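Local atomic coordinates of eukaryotic peptide chain release factor GTP-binding subunit (Schizosaccharomyces pombe, PDB entry 1R5B), a protein that belongs to the translation factor family of elongation factor Tu, with a P-loop GTP-binding domain followed by beta-rich C-terminal domains. Residues 30-39 with 456-464. Numbering follows the deposited sequence.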
ATOM      1  N   VAL A  30      -5.070  15.626  10.680  1.00 36.35           N
ATOM      2  CA  VAL A  30      -3.669  16.085  10.535  1.00 36.14           C
ATOM      3  C   VAL A  30      -3.488  17.094   9.370  1.00 36.03           C
ATOM      4  O   VAL A  30      -4.216  17.031   8.371  1.00 35.81           O
ATOM      5  CB  VAL A  30      -2.639  14.902  10.361  1.00 36.12           C
ATOM      6  CG1 VAL A  30      -2.679  13.923  11.517  1.00 35.57           C
ATOM      7  CG2 VAL A  30      -2.837  14.158   9.041  1.00 36.87           C
ATOM      8  N   ASP A  31      -2.538  18.032   9.523  1.00 36.06           N
ATOM      9  CA  ASP A  31      -2.115  18.939   8.422  1.00 35.84           C
ATOM     10  C   ASP A  31      -0.818  19.768   8.665  1.00 35.77           C
ATOM     11  O   ASP A  31      -0.514  20.136   9.798  1.00 35.58           O
ATOM     12  CB  ASP A  31      -3.260  19.875   7.976  1.00 35.75           C
ATOM     13  CG  ASP A  31      -4.037  20.461   9.131  1.00 34.97           C
ATOM     14  OD1 ASP A  31      -4.976  19.794   9.604  1.00 34.92           O
ATOM     15  OD2 ASP A  31      -3.798  21.586   9.612  1.00 33.41           O
ATOM     16  N   GLN A  32      -0.095  20.046   7.565  1.00 35.79           N
ATOM     17  CA  GLN A  32       1.227  20.740   7.497  1.00 35.83           C
ATOM     18  C   GLN A  32       2.355  19.728   7.194  1.00 35.74           C
ATOM     19  O   GLN A  32       2.574  18.825   7.992  1.00 35.63           O
ATOM     20  CB  GLN A  32       1.564  21.556   8.765  1.00 35.80           C
ATOM     21  CG  GLN A  32       2.420  22.827   8.541  1.00 36.01           C
ATOM     22  CD  GLN A  32       3.630  22.634   7.620  1.00 36.12           C
ATOM     23  OE1 GLN A  32       4.618  22.006   8.003  1.00 36.21           O
ATOM     24  NE2 GLN A  32       3.555  23.190   6.415  1.00 35.67           N
ATOM     25  N   GLU A  33       3.085  19.912   6.079  1.00 35.73           N
ATOM     26  CA  GLU A  33       4.044  18.906   5.537  1.00 35.65           C
ATOM     27  C   GLU A  33       5.348  18.611   6.335  1.00 35.42           C
ATOM     28  O   GLU A  33       6.377  18.230   5.761  1.00 34.81           O
ATOM     29  CB  GLU A  33       4.413  19.266   4.100  1.00 35.86           C
ATOM     30  CG  GLU A  33       3.248  19.222   3.124  1.00 36.58           C
ATOM     31  CD  GLU A  33       3.658  19.631   1.712  1.00 37.54           C
ATOM     32  OE1 GLU A  33       4.091  20.796   1.519  1.00 37.72           O
ATOM     33  OE2 GLU A  33       3.546  18.787   0.792  1.00 37.57           O
ATOM     34  N   LEU A  34       5.295  18.804   7.652  1.00 35.43           N
ATOM     35  CA  LEU A  34       6.166  18.098   8.593  1.00 35.41           C
ATOM     36  C   LEU A  34       5.747  16.623   8.718  1.00 35.53           C
ATOM     37  O   LEU A  34       6.482  15.811   9.280  1.00 35.35           O
ATOM     38  CB  LEU A  34       6.132  18.769   9.976  1.00 35.45           C
ATOM     39  CG  LEU A  34       4.779  18.890  10.704  1.00 35.52           C
ATOM     40  CD1 LEU A  34       4.443  17.656  11.577  1.00 34.93           C
ATOM     41  CD2 LEU A  34       4.741  20.173  11.537  1.00 35.35           C
ATOM     42  N   LEU A  35       4.552  16.308   8.204  1.00 35.63           N
ATOM     43  CA  LEU A  35       4.032  14.946   8.093  1.00 35.71           C
ATOM     44  C   LEU A  35       4.985  14.036   7.325  1.00 36.03           C
ATOM     45  O   LEU A  35       5.174  12.878   7.689  1.00 35.96           O
ATOM     46  CB  LEU A  35       2.682  14.953   7.366  1.00 35.59           C
ATOM     47  CG  LEU A  35       1.496  15.748   7.921  1.00 35.76           C
ATOM     48  CD1 LEU A  35       0.258  15.482   7.063  1.00 36.18           C
ATOM     49  CD2 LEU A  35       1.206  15.447   9.395  1.00 35.61           C
ATOM     50  N   LYS A  36       5.558  14.556   6.242  1.00 36.33           N
ATOM     51  CA  LYS A  36       6.615  13.856   5.517  1.00 36.61           C
ATOM     52  C   LYS A  36       7.860  13.903   6.393  1.00 36.79           C
ATOM     53  O   LYS A  36       8.024  14.851   7.159  1.00 37.08           O
ATOM     54  CB  LYS A  36       6.872  14.534   4.169  1.00 36.66           C
ATOM     55  CG  LYS A  36       5.658  14.530   3.232  1.00 37.03           C
ATOM     56  CD  LYS A  36       5.830  15.502   2.071  1.00 37.58           C
ATOM     57  CE  LYS A  36       6.704  14.913   0.966  1.00 37.77           C
ATOM     58  NZ  LYS A  36       7.140  15.954  -0.006  1.00 38.01           N
ATOM     59  N   ASP A  37       8.722  12.889   6.307  1.00 36.94           N
ATOM     60  CA  ASP A  37       9.913  12.790   7.177  1.00 36.95           C
ATOM     61  C   ASP A  37       9.582  12.081   8.489  1.00 36.34           C
ATOM     62  O   ASP A  37      10.401  11.314   9.002  1.00 36.45           O
ATOM     63  CB  ASP A  37      10.540  14.170   7.464  1.00 37.45           C
ATOM     64  CG  ASP A  37      11.966  14.080   8.009  1.00 38.59           C
ATOM     65  OD1 ASP A  37      12.532  15.144   8.329  1.00 38.46           O
ATOM     66  OD2 ASP A  37      12.597  13.009   8.151  1.00 40.86           O
ATOM     67  N   MET A  38       8.400  12.351   9.045  1.00 35.48           N
ATOM     68  CA  MET A  38       7.834  11.497  10.099  1.00 34.71           C
ATOM     69  C   MET A  38       7.229  10.245   9.425  1.00 34.35           C
ATOM     70  O   MET A  38       7.807   9.158   9.475  1.00 34.81           O
ATOM     71  CB  MET A  38       6.786  12.274  10.926  1.00 34.23           C
ATOM     72  CG  MET A  38       5.841  11.417  11.813  1.00 33.17           C
ATOM     73  SD  MET A  38       6.539  10.940  13.412  1.00 26.95           S
ATOM     74  CE  MET A  38       6.654  12.499  14.224  1.00 27.79           C
ATOM     75  N   TYR A  39       6.084  10.412   8.775  1.00 33.57           N
ATOM     76  CA  TYR A  39       5.428   9.318   8.071  1.00 32.94           C
ATOM     77  C   TYR A  39       6.079   9.123   6.684  1.00 32.69           C
ATOM     78  O   TYR A  39       5.710   9.782   5.705  1.00 32.66           O
ATOM     79  CB  TYR A  39       3.918   9.591   7.949  1.00 32.63           C
ATOM     80  CG  TYR A  39       3.214  10.067   9.229  1.00 32.47           C
ATOM     81  CD1 TYR A  39       2.519  11.285   9.258  1.00 31.68           C
ATOM     82  CD2 TYR A  39       3.221   9.298  10.398  1.00 32.04           C
ATOM     83  CE1 TYR A  39       1.850  11.725  10.415  1.00 30.29           C
ATOM     84  CE2 TYR A  39       2.564   9.744  11.566  1.00 31.15           C
ATOM     85  CZ  TYR A  39       1.878  10.955  11.556  1.00 30.32           C
ATOM     86  OH  TYR A  39       1.210  11.391  12.676  1.00 28.42           O
ATOM     87  N   THR A 456      -5.894  19.410  18.662  1.00 35.50           N
ATOM     88  CA  THR A 456      -4.568  18.852  18.333  1.00 34.94           C
ATOM     89  C   THR A 456      -3.465  19.188  19.356  1.00 34.47           C
ATOM     90  O   THR A 456      -3.681  19.980  20.265  1.00 34.48           O
ATOM     91  CB  THR A 456      -4.151  19.238  16.866  1.00 34.95           C
ATOM     92  OG1 THR A 456      -3.424  18.157  16.266  1.00 34.05           O
ATOM     93  CG2 THR A 456      -3.157  20.428  16.802  1.00 34.92           C
ATOM     94  N   VAL A 457      -2.307  18.542  19.213  1.00 33.91           N
ATOM     95  CA  VAL A 457      -1.113  18.844  20.017  1.00 33.53           C
ATOM     96  C   VAL A 457       0.149  18.093  19.591  1.00 33.35           C
ATOM     97  O   VAL A 457       1.245  18.590  19.781  1.00 32.95           O
ATOM     98  CB  VAL A 457      -1.297  18.592  21.549  1.00 33.56           C
ATOM     99  CG1 VAL A 457      -1.715  19.893  22.287  1.00 33.76           C
ATOM    100  CG2 VAL A 457      -2.242  17.437  21.831  1.00 33.24           C
ATOM    101  N   ALA A 458       0.014  16.886  19.058  1.00 33.56           N
ATOM    102  CA  ALA A 458       1.180  16.187  18.517  1.00 33.61           C
ATOM    103  C   ALA A 458       0.832  15.209  17.392  1.00 33.71           C
ATOM    104  O   ALA A 458      -0.333  15.048  17.031  1.00 33.89           O
ATOM    105  CB  ALA A 458       1.940  15.477  19.638  1.00 33.54           C
ATOM    106  N   VAL A 459       1.865  14.586  16.828  1.00 33.63           N
ATOM    107  CA  VAL A 459       1.709  13.509  15.849  1.00 33.37           C
ATOM    108  C   VAL A 459       2.882  12.554  15.982  1.00 33.30           C
ATOM    109  O   VAL A 459       4.000  12.968  16.287  1.00 32.91           O
ATOM    110  CB  VAL A 459       1.638  14.021  14.380  1.00 33.37           C
ATOM    111  CG1 VAL A 459       0.237  14.527  14.037  1.00 33.07           C
ATOM    112  CG2 VAL A 459       2.687  15.094  14.102  1.00 33.53           C
ATOM    113  N   GLY A 460       2.629  11.275  15.734  1.00 33.46           N
ATOM    114  CA  GLY A 460       3.645  10.267  15.942  1.00 33.57           C
ATOM    115  C   GLY A 460       3.363   8.923  15.313  1.00 33.75           C
ATOM    116  O   GLY A 460       2.244   8.636  14.903  1.00 33.80           O
ATOM    117  N   LYS A 461       4.412   8.111  15.231  1.00 33.75           N
ATOM    118  CA  LYS A 461       4.318   6.738  14.774  1.00 33.72           C
ATOM    119  C   LYS A 461       4.923   5.807  15.813  1.00 33.74           C
ATOM    120  O   LYS A 461       5.811   6.220  16.547  1.00 33.80           O
ATOM    121  CB  LYS A 461       5.044   6.576  13.441  1.00 33.79           C
ATOM    122  CG  LYS A 461       6.556   6.790  13.483  1.00 33.49           C
ATOM    123  CD  LYS A 461       7.047   7.523  12.234  1.00 32.78           C
ATOM    124  CE  LYS A 461       8.489   8.011  12.372  1.00 32.41           C
ATOM    125  NZ  LYS A 461       9.283   7.750  11.135  1.00 31.59           N
ATOM    126  N   VAL A 462       4.460   4.554  15.858  1.00 33.41           N
ATOM    127  CA  VAL A 462       4.969   3.585  16.831  1.00 33.34           C
ATOM    128  C   VAL A 462       6.098   2.798  16.189  1.00 33.36           C
ATOM    129  O   VAL A 462       6.007   2.475  15.021  1.00 33.14           O
ATOM    130  CB  VAL A 462       3.849   2.632  17.430  1.00 33.40           C
ATOM    131  CG1 VAL A 462       2.475   2.889  16.832  1.00 32.86           C
ATOM    132  CG2 VAL A 462       4.232   1.149  17.337  1.00 33.07           C
ATOM    133  N   VAL A 463       7.157   2.507  16.949  1.00 33.71           N
ATOM    134  CA  VAL A 463       8.366   1.858  16.416  1.00 34.08           C
ATOM    135  C   VAL A 463       8.676   0.501  17.030  1.00 34.42           C
ATOM    136  O   VAL A 463       9.492  -0.255  16.496  1.00 34.06           O
ATOM    137  CB  VAL A 463       9.626   2.785  16.547  1.00 34.33           C
ATOM    138  CG1 VAL A 463       9.923   3.134  17.996  1.00 34.30           C
ATOM    139  CG2 VAL A 463      10.857   2.169  15.870  1.00 34.70           C
ATOM    140  N   LYS A 464       8.054   0.197  18.164  1.00 35.34           N
ATOM    141  CA  LYS A 464       8.206  -1.124  18.774  1.00 36.16           C
ATOM    142  C   LYS A 464       7.037  -1.448  19.700  1.00 36.61           C
ATOM    143  O   LYS A 464       6.562  -0.583  20.434  1.00 36.38           O
ATOM    144  CB  LYS A 464       9.535  -1.220  19.540  1.00 36.34           C
ATOM    145  CG  LYS A 464       9.778  -2.586  20.204  1.00 37.18           C
ATOM    146  CD  LYS A 464      11.268  -2.926  20.378  1.00 37.95           C
ATOM    147  CE  LYS A 464      11.622  -3.260  21.830  1.00 39.09           C
ATOM    148  NZ  LYS A 464      12.660  -4.334  21.961  1.00 40.22           N
TER
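Met38 and Tyr39 of segment 30-39 pack against Val459, Gly460 and Lys461 of strand 457-466, in the eEF1A-like C-terminal beta-barrel domain. Segment 30-39 leads into strand 42-50 of the GTP-binding domain. Strand 457-466 sits inside an antiparallel sheet, between strands 447-451 and 364-371, and the segment crosses its face. The tight part is centred on Met38, Tyr39, Val459 and Lys461. The Met38 chain kinks at its second and third torsions (83° and 67°), bringing CE 3.4 Å from Val459 O. Its SD passes over Gly460 CA at 3.9 Å, where no side chain stands between them. Lys461 runs past Met38 in the opposite direction, with its CD 3.6 Å from Met38 SD. The Tyr39 and Val459 side chains cross at about a right angle, and Tyr39 OH comes 3.2 Å from Val459 CB. Gly460 O lies at the ring edge, in plane. Tyr39 OH also makes a weak hydrogen bond to Phe448 O, and Arg447 forms a cation-pi pair with the ring, so strand 447-451 contributes to its position. The solvent side is looser. Val30 CG1 meets Val459 CG1 at 3.9 Å, and exposed Leu34 offers only CD1 to Val459 CG2. The tight end, by contrast, has a hydrogen bond: Lys461 NZ donates to Met38 O at 2.6 Å, tilted 22° from the carbonyl plane.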